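Local coordinates for protein 2-c-methyl-d-erythritol 4-phosphate cytidylyltransferase (Streptococcus pneumoniae, PDB 2VSH) that catalyses the transfer of the cytidylyl group of CTP to D-ribitol 5-phosphate, supplying CDP-ribitol for teichoic acid precursors, at residues Thr222-Asp225 with Leu226-Lys230; Ile33-His36 with Thr37-Phe41; Phe25-Leu28 with Gly29-Pro32. One frame throughout, in Å; residues are numbered along the deposited sequence.

Interaction 1: Thr222-Asp225 with Leu226-Lys230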
loop_
_atom_site.group_PDB
_atom_site.type_symbol
_atom_site.label_atom_id
_atom_site.label_comp_id
_atom_site.label_asym_id
_atom_site.label_seq_id
_atom_site.Cartn_x
_atom_site.Cartn_y
_atom_site.Cartn_z
ATOM N N THR A 222 -12.033 2.244 -0.420
ATOM C CA THR A 222 -12.308 3.390 -1.254
ATOM C C THR A 222 -13.182 2.977 -2.439
ATOM O O THR A 222 -13.340 1.788 -2.719
ATOM C CB THR A 222 -10.994 4.025 -1.810
ATOM O OG1 THR A 222 -10.417 3.134 -2.762
ATOM C CG2 THR A 222 -9.981 4.304 -0.693
ATOM N N VAL A 223 -13.742 3.960 -3.133
ATOM C CA VAL A 223 -14.537 3.688 -4.337
ATOM C C VAL A 223 -13.674 3.045 -5.450
ATOM O O VAL A 223 -14.192 2.311 -6.292
ATOM C CB VAL A 223 -15.285 4.965 -4.852
ATOM C CG1 VAL A 223 -16.479 4.584 -5.727
ATOM C CG2 VAL A 223 -15.790 5.789 -3.687
ATOM N N THR A 224 -12.366 3.302 -5.435
ATOM C CA THR A 224 -11.427 2.577 -6.307
ATOM C C THR A 224 -11.344 1.090 -5.928
ATOM O O THR A 224 -11.361 0.226 -6.798
ATOM C CB THR A 224 -10.027 3.221 -6.289
ATOM O OG1 THR A 224 -10.114 4.535 -6.852
ATOM C CG2 THR A 224 -9.016 2.392 -7.098
ATOM N N ASP A 225 -11.277 0.796 -4.634
ATOM C CA ASP A 225 -11.257 -0.604 -4.175
ATOM C C ASP A 225 -12.527 -1.326 -4.606
ATOM O O ASP A 225 -12.484 -2.497 -4.980
ATOM C CB ASP A 225 -11.110 -0.695 -2.662
ATOM C CG ASP A 225 -9.819 -0.113 -2.174
ATOM O OD1 ASP A 225 -8.841 -0.114 -2.949
ATOM O OD2 ASP A 225 -9.782 0.353 -1.027
ATOM N N LEU A 226 -13.648 -0.613 -4.544
ATOM C CA LEU A 226 -14.944 -1.130 -4.968
ATOM C C LEU A 226 -14.924 -1.539 -6.450
ATOM O O LEU A 226 -15.452 -2.598 -6.808
ATOM C CB LEU A 226 -16.028 -0.065 -4.750
ATOM C CG LEU A 226 -17.452 -0.420 -4.290
ATOM C CD1 LEU A 226 -18.438 0.540 -4.931
ATOM C CD2 LEU A 226 -17.861 -1.878 -4.556
ATOM N N LYS A 227 -14.332 -0.690 -7.293
ATOM C CA LYS A 227 -14.173 -0.963 -8.731
ATOM C C LYS A 227 -13.338 -2.218 -8.966
ATOM O O LYS A 227 -13.689 -3.061 -9.784
ATOM C CB LYS A 227 -13.469 0.193 -9.436
ATOM C CG LYS A 227 -14.122 1.545 -9.349
ATOM C CD LYS A 227 -13.288 2.526 -10.191
ATOM C CE LYS A 227 -13.833 3.943 -10.107
ATOM N NZ LYS A 227 -12.974 4.876 -10.899
ATOM N N ILE A 228 -12.227 -2.324 -8.242
ATOM C CA ILE A 228 -11.376 -3.505 -8.298
ATOM C C ILE A 228 -12.209 -4.745 -7.912
ATOM O O ILE A 228 -12.293 -5.695 -8.688
ATOM C CB ILE A 228 -10.104 -3.342 -7.428
ATOM C CG1 ILE A 228 -9.249 -2.184 -7.962
ATOM C CG2 ILE A 228 -9.272 -4.632 -7.428
ATOM C CD1 ILE A 228 -8.214 -1.662 -6.960
ATOM N N ALA A 229 -12.878 -4.699 -6.758
ATOM C CA ALA A 229 -13.754 -5.794 -6.320
ATOM C C ALA A 229 -14.760 -6.245 -7.385
ATOM O O ALA A 229 -14.904 -7.449 -7.648
ATOM C CB ALA A 229 -14.475 -5.418 -5.023
ATOM N N LYS A 230 -15.441 -5.276 -8.012
ATOM C CA LYS A 230 -16.392 -5.568 -9.081
ATOM C C LYS A 230 -15.744 -6.276 -10.281
ATOM O O LYS A 230 -16.332 -7.189 -10.851
ATOM C CB LYS A 230 -17.052 -4.282 -9.591
ATOM C CG LYS A 230 -17.981 -3.583 -8.625
ATOM C CD LYS A 230 -18.683 -2.434 -9.377
ATOM C CE LYS A 230 -19.397 -1.484 -8.439
ATOM N NZ LYS A 230 -19.996 -0.346 -9.195
#

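Interaction 2: Ile33-His36 with Thr37-Phe41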
loop_
_atom_site.group_PDB
_atom_site.type_symbol
_atom_site.label_atom_id
_atom_site.label_comp_id
_atom_site.label_asym_id
_atom_site.label_seq_id
_atom_site.Cartn_x
_atom_site.Cartn_y
_atom_site.Cartn_z
ATOM N N ILE A 33 -21.475 -6.690 0.557
ATOM C CA ILE A 33 -20.113 -7.133 0.857
ATOM C C ILE A 33 -20.055 -7.956 2.141
ATOM O O ILE A 33 -19.408 -9.024 2.178
ATOM C CB ILE A 33 -19.110 -5.930 0.883
ATOM C CG1 ILE A 33 -18.950 -5.364 -0.538
ATOM C CG2 ILE A 33 -17.735 -6.384 1.428
ATOM C CD1 ILE A 33 -18.352 -3.943 -0.630
ATOM N N LEU A 34 -20.735 -7.483 3.190
ATOM C CA LEU A 34 -20.750 -8.187 4.472
ATOM C C LEU A 34 -21.207 -9.637 4.327
ATOM O O LEU A 34 -20.671 -10.539 4.980
ATOM C CB LEU A 34 -21.659 -7.466 5.486
ATOM C CG LEU A 34 -21.856 -8.164 6.837
ATOM C CD1 LEU A 34 -20.534 -8.334 7.630
ATOM C CD2 LEU A 34 -22.916 -7.452 7.677
ATOM N N ILE A 35 -22.206 -9.841 3.477
ATOM C CA ILE A 35 -22.774 -11.176 3.240
ATOM C C ILE A 35 -21.765 -12.112 2.558
ATOM O O ILE A 35 -21.624 -13.270 2.972
ATOM C CB ILE A 35 -24.097 -11.090 2.462
ATOM C CG1 ILE A 35 -25.193 -10.442 3.332
ATOM C CG2 ILE A 35 -24.522 -12.475 1.930
ATOM C CD1 ILE A 35 -25.485 -11.172 4.689
ATOM N N HIS A 36 -21.082 -11.600 1.531
ATOM C CA HIS A 36 -20.014 -12.334 0.848
ATOM C C HIS A 36 -18.999 -12.841 1.863
ATOM O O HIS A 36 -18.547 -13.994 1.795
ATOM C CB HIS A 36 -19.263 -11.428 -0.127
ATOM C CG HIS A 36 -20.007 -11.120 -1.380
ATOM N ND1 HIS A 36 -20.031 -11.975 -2.459
ATOM C CD2 HIS A 36 -20.736 -10.038 -1.741
ATOM C CE1 HIS A 36 -20.761 -11.445 -3.423
ATOM N NE2 HIS A 36 -21.196 -10.268 -3.014
ATOM N N THR A 37 -18.632 -11.960 2.794
ATOM C CA THR A 37 -17.596 -12.248 3.784
ATOM C C THR A 37 -18.069 -13.317 4.783
ATOM O O THR A 37 -17.343 -14.276 5.078
ATOM C CB THR A 37 -17.184 -10.948 4.547
ATOM O OG1 THR A 37 -16.704 -9.971 3.610
ATOM C CG2 THR A 37 -16.082 -11.243 5.561
ATOM N N ILE A 38 -19.278 -13.149 5.307
ATOM C CA ILE A 38 -19.859 -14.140 6.232
ATOM C C ILE A 38 -19.974 -15.520 5.551
ATOM O O ILE A 38 -19.637 -16.543 6.159
ATOM C CB ILE A 38 -21.225 -13.694 6.773
ATOM C CG1 ILE A 38 -21.084 -12.475 7.688
ATOM C CG2 ILE A 38 -21.899 -14.840 7.548
ATOM C CD1 ILE A 38 -22.433 -11.807 8.057
ATOM N N GLU A 39 -20.419 -15.516 4.291
ATOM C CA GLU A 39 -20.501 -16.722 3.443
ATOM C C GLU A 39 -19.233 -17.564 3.429
ATOM O O GLU A 39 -19.310 -18.779 3.487
ATOM C CB GLU A 39 -20.831 -16.357 1.991
ATOM C CG GLU A 39 -22.320 -16.300 1.691
ATOM C CD GLU A 39 -22.611 -15.774 0.293
ATOM O OE1 GLU A 39 -21.658 -15.640 -0.512
ATOM O OE2 GLU A 39 -23.795 -15.490 -0.002
ATOM N N LYS A 40 -18.077 -16.910 3.336
ATOM C CA LYS A 40 -16.794 -17.603 3.309
ATOM C C LYS A 40 -16.516 -18.373 4.594
ATOM O O LYS A 40 -15.716 -19.310 4.573
ATOM C CB LYS A 40 -15.635 -16.630 3.042
ATOM C CG LYS A 40 -15.675 -15.859 1.725
ATOM C CD LYS A 40 -15.633 -16.777 0.519
ATOM C CE LYS A 40 -15.372 -15.984 -0.733
ATOM N NZ LYS A 40 -16.532 -15.104 -1.080
ATOM N N PHE A 41 -17.162 -17.978 5.701
ATOM C CA PHE A 41 -16.969 -18.631 7.016
ATOM C C PHE A 41 -17.998 -19.721 7.365
ATOM O O PHE A 41 -17.701 -20.619 8.161
ATOM C CB PHE A 41 -16.942 -17.599 8.151
ATOM C CG PHE A 41 -15.640 -16.848 8.270
ATOM C CD1 PHE A 41 -14.635 -17.310 9.116
ATOM C CD2 PHE A 41 -15.419 -15.677 7.536
ATOM C CE1 PHE A 41 -13.431 -16.616 9.247
ATOM C CE2 PHE A 41 -14.207 -14.967 7.654
ATOM C CZ PHE A 41 -13.212 -15.440 8.511
#

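Interaction 3: Phe25-Leu28 with Gly29-Pro32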
loop_
_atom_site.group_PDB
_atom_site.type_symbol
_atom_site.label_atom_id
_atom_site.label_comp_id
_atom_site.label_asym_id
_atom_site.label_seq_id
_atom_site.Cartn_x
_atom_site.Cartn_y
_atom_site.Cartn_z
ATOM N N PHE A 25 -22.009 -2.646 3.690
ATOM C CA PHE A 25 -23.449 -2.726 3.423
ATOM C C PHE A 25 -23.800 -2.479 1.960
ATOM O O PHE A 25 -24.951 -2.574 1.557
ATOM C CB PHE A 25 -24.253 -1.825 4.363
ATOM C CG PHE A 25 -24.112 -2.204 5.814
ATOM C CD1 PHE A 25 -24.398 -3.498 6.239
ATOM C CD2 PHE A 25 -23.699 -1.269 6.757
ATOM C CE1 PHE A 25 -24.255 -3.867 7.582
ATOM C CE2 PHE A 25 -23.557 -1.622 8.095
ATOM C CZ PHE A 25 -23.836 -2.924 8.508
ATOM N N LEU A 26 -22.780 -2.178 1.177
ATOM C CA LEU A 26 -22.914 -2.002 -0.254
ATOM C C LEU A 26 -22.934 -3.336 -0.991
ATOM O O LEU A 26 -22.267 -4.287 -0.589
ATOM C CB LEU A 26 -21.757 -1.136 -0.760
ATOM C CG LEU A 26 -22.142 0.251 -1.263
ATOM C CD1 LEU A 26 -23.314 0.853 -0.511
ATOM C CD2 LEU A 26 -20.923 1.185 -1.244
ATOM N N GLU A 27 -23.681 -3.378 -2.093
ATOM C CA GLU A 27 -23.789 -4.581 -2.914
ATOM C C GLU A 27 -22.526 -4.813 -3.734
ATOM O O GLU A 27 -21.999 -3.895 -4.370
ATOM C CB GLU A 27 -25.018 -4.494 -3.828
ATOM C CG GLU A 27 -25.087 -5.566 -4.913
ATOM C CD GLU A 27 -26.365 -5.496 -5.732
ATOM O OE1 GLU A 27 -27.322 -6.212 -5.367
ATOM O OE2 GLU A 27 -26.411 -4.721 -6.729
ATOM N N LEU A 28 -22.046 -6.050 -3.700
ATOM C CA LEU A 28 -21.059 -6.525 -4.653
ATOM C C LEU A 28 -21.715 -7.667 -5.423
ATOM O O LEU A 28 -22.110 -8.678 -4.830
ATOM C CB LEU A 28 -19.802 -7.004 -3.925
ATOM C CG LEU A 28 -18.599 -7.444 -4.760
ATOM C CD1 LEU A 28 -18.095 -6.333 -5.679
ATOM C CD2 LEU A 28 -17.499 -7.956 -3.845
ATOM N N GLY A 29 -21.834 -7.509 -6.735
ATOM C CA GLY A 29 -22.552 -8.479 -7.547
ATOM C C GLY A 29 -24.016 -8.308 -7.225
ATOM O O GLY A 29 -24.635 -7.331 -7.646
ATOM N N ASP A 30 -24.564 -9.226 -6.433
ATOM C CA ASP A 30 -25.983 -9.170 -6.093
ATOM C C ASP A 30 -26.263 -9.315 -4.583
ATOM O O ASP A 30 -27.415 -9.470 -4.163
ATOM C CB ASP A 30 -26.763 -10.187 -6.940
ATOM C CG ASP A 30 -26.751 -9.838 -8.443
ATOM O OD1 ASP A 30 -27.451 -8.878 -8.858
ATOM O OD2 ASP A 30 -26.040 -10.528 -9.216
ATOM N N ARG A 31 -25.205 -9.206 -3.779
ATOM C CA ARG A 31 -25.285 -9.360 -2.324
ATOM C C ARG A 31 -24.340 -8.379 -1.641
ATOM O O ARG A 31 -23.284 -8.072 -2.203
ATOM C CB ARG A 31 -24.904 -10.792 -1.935
ATOM C CG ARG A 31 -26.071 -11.751 -2.071
ATOM C CD ARG A 31 -25.685 -13.161 -2.496
ATOM N NE ARG A 31 -24.330 -13.545 -2.119
ATOM C CZ ARG A 31 -23.399 -13.904 -2.997
ATOM N NH1 ARG A 31 -23.678 -13.923 -4.297
ATOM N NH2 ARG A 31 -22.193 -14.248 -2.582
ATOM N N PRO A 32 -24.713 -7.887 -0.437
ATOM C CA PRO A 32 -23.861 -6.946 0.297
ATOM C C PRO A 32 -22.497 -7.538 0.583
ATOM O O PRO A 32 -22.377 -8.747 0.845
ATOM C CB PRO A 32 -24.600 -6.728 1.631
ATOM C CG PRO A 32 -26.012 -7.125 1.372
ATOM C CD PRO A 32 -25.950 -8.199 0.302
#

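Interaction 1: Thr222-Asp225 with Leu226-Lys230
The carboxylate of Asp225, whose OD1 lies 4.3 Å from CD1 of Ile228 one turn further along the helix, is approached over its plane by the backbone N of Thr222: that N-H meets OD2 at 3.0 Å, 44° out of the carboxylate plane. Thr221 N is a second donor to the same OD2. The bond is returned by OG1 of Thr222, which accepts from Asp225 N at 3.1 Å. This reciprocal pair is a capping box, with Thr222 as N-cap of helix 223-232. Asp225 can close it because CG stands beside its own backbone N (chi1 -62°), turned back toward the start of the helix. Regular backbone bonds start with Leu226 N to Thr222 O and run on to Ala229 N to Asp225 O (2.9 Å). On the flank, CG2 of Thr224 meets CD1 of Ile228 at 4.1 Å, the two side chains crossing at a slant. Around Val223 O, the aliphatic CG of Lys227 closes to 3.2 Å; the lysine chain then runs out extended, and its NZ bonds Ser231 OG of the second subunit. Ile228 packs on its counterpart in that subunit, so this flank of the helix belongs to the dimer contact. Two N-H groups grip OD2, and Asp225 lies at the helix N-terminus, where the helix dipole would be expected to favour its negative charge.

Interaction 2: Ile33-His36 with Thr37-Phe41
Leu34 and Ile38 lean together on one flank of helix 33-42, with CD1 of Ile38 reaching CG of Leu34 at 3.9 Å and CD1 of Leu34 at 4.0 Å. Leu34 gets there because its CG is anti to the backbone N (chi1 175°), which brings the branched end forward along the helix. Both side chains rest on Val52 of the central sheet, and Leu34 also touches Ala9, a CTP-site residue. One step round the helix, Ile35 and Glu39 cross obliquely: CG2 of the isoleucine lies 3.7 Å from OE2, and Ile35 packs on Leu65 and Tyr69 of helix 59-69. The carboxylate of Glu39 is carried away from its backbone by an extended chain and finds a salt-bridge partner in Arg31. His36 swings back toward the helix start, and NE2 bonds the carbonyl of Leu28. Its ND1 lies 4.5 Å from Glu39 OE1 and 4.9 Å from Lys40 NZ, neither pair in contact. Thr37 OG1 bonds Ser114 O, another CTP-site residue, and Lys40 NZ bonds Pro117 O. Beneath the side chains the backbone bonds are regular up to Glu39 N to Ile35 O (2.9 Å); Lys40 N to His36 O is weak. The helix thus divides its chemistry, with hydrocarbon toward the sheet and helix 59-69 and polar ends paired with the preceding hairpin, Ser114 and Pro117, while the opposite charges near His36 would probably pull its ionisation in opposing directions.

Interaction 3: Phe25-Leu28 with Gly29-Pro32
Leu28 and Arg31 form an antiparallel hydrogen-bonded pair, joined firmly by Leu28 N to Arg31 O at 2.8 Å and only weakly by Arg31 N to Leu28 O at 3.3 Å, and the neighbouring Glu27-Pro32 pair is non-hydrogen-bonded, with CA atoms 4.0 Å apart. Two CA-H...O contacts lie beside this second pair: Pro32 CA is 3.2 Å from Leu26 O, and Glu27 CA approaches Arg31 O. The Glu27 side chain takes two positions in the crystal. In one of them it extends along the turn with CG anti to its backbone N (chi1 169°), which lays CG and CD alongside Gly29 O and brings OE1 within 3.3 Å of Asp30 CA; in that position OE1 is also 4.4 Å from the like-charged Asp30 OD1. Together the segments make a beta hairpin with a two-residue turn, Gly29-Asp30, the glycine in a positive-phi conformation (72°/-104°) resembling the first corner of a type II' turn. Leu28 and Arg31 project to the same face of this small sheet. Leu28 packs on Ile33 and on Ala229 and Lys230 of helix 223-232, whereas Arg31 lies against His36 and Tyr69, its guanidinium held by a salt bridge to Glu39 of helix 33-42. Pro32 is the N-cap residue of helix 33-42, so the second strand runs directly into that helix. At the opposite end, Phe25 stacks on Trp58 and meets His61 edge to face.

Interaction 2 is the buried one, within helix 33-42 on the central sheet; interaction 1 lies on the surface, at the subunit interface, and interaction 3 is partly buried between them. Interactions 2 and 3 are consecutive in the chain and are the most closely tied, since the polar groups of helix 33-42 reach back to the hairpin, and Leu34 CD2 also packs on Phe25 CE1. Interaction 1 meets the hairpin by packing alone, the Leu28 CD1 methyl against the backbone of Ala229 and Lys230, and does not touch interaction 2. A capping box marks the exposed helix start, apolar packing together with polar anchors to the hairpin and nearby carbonyls the buried helix, and backbone pairing round a glycine turn the hairpin.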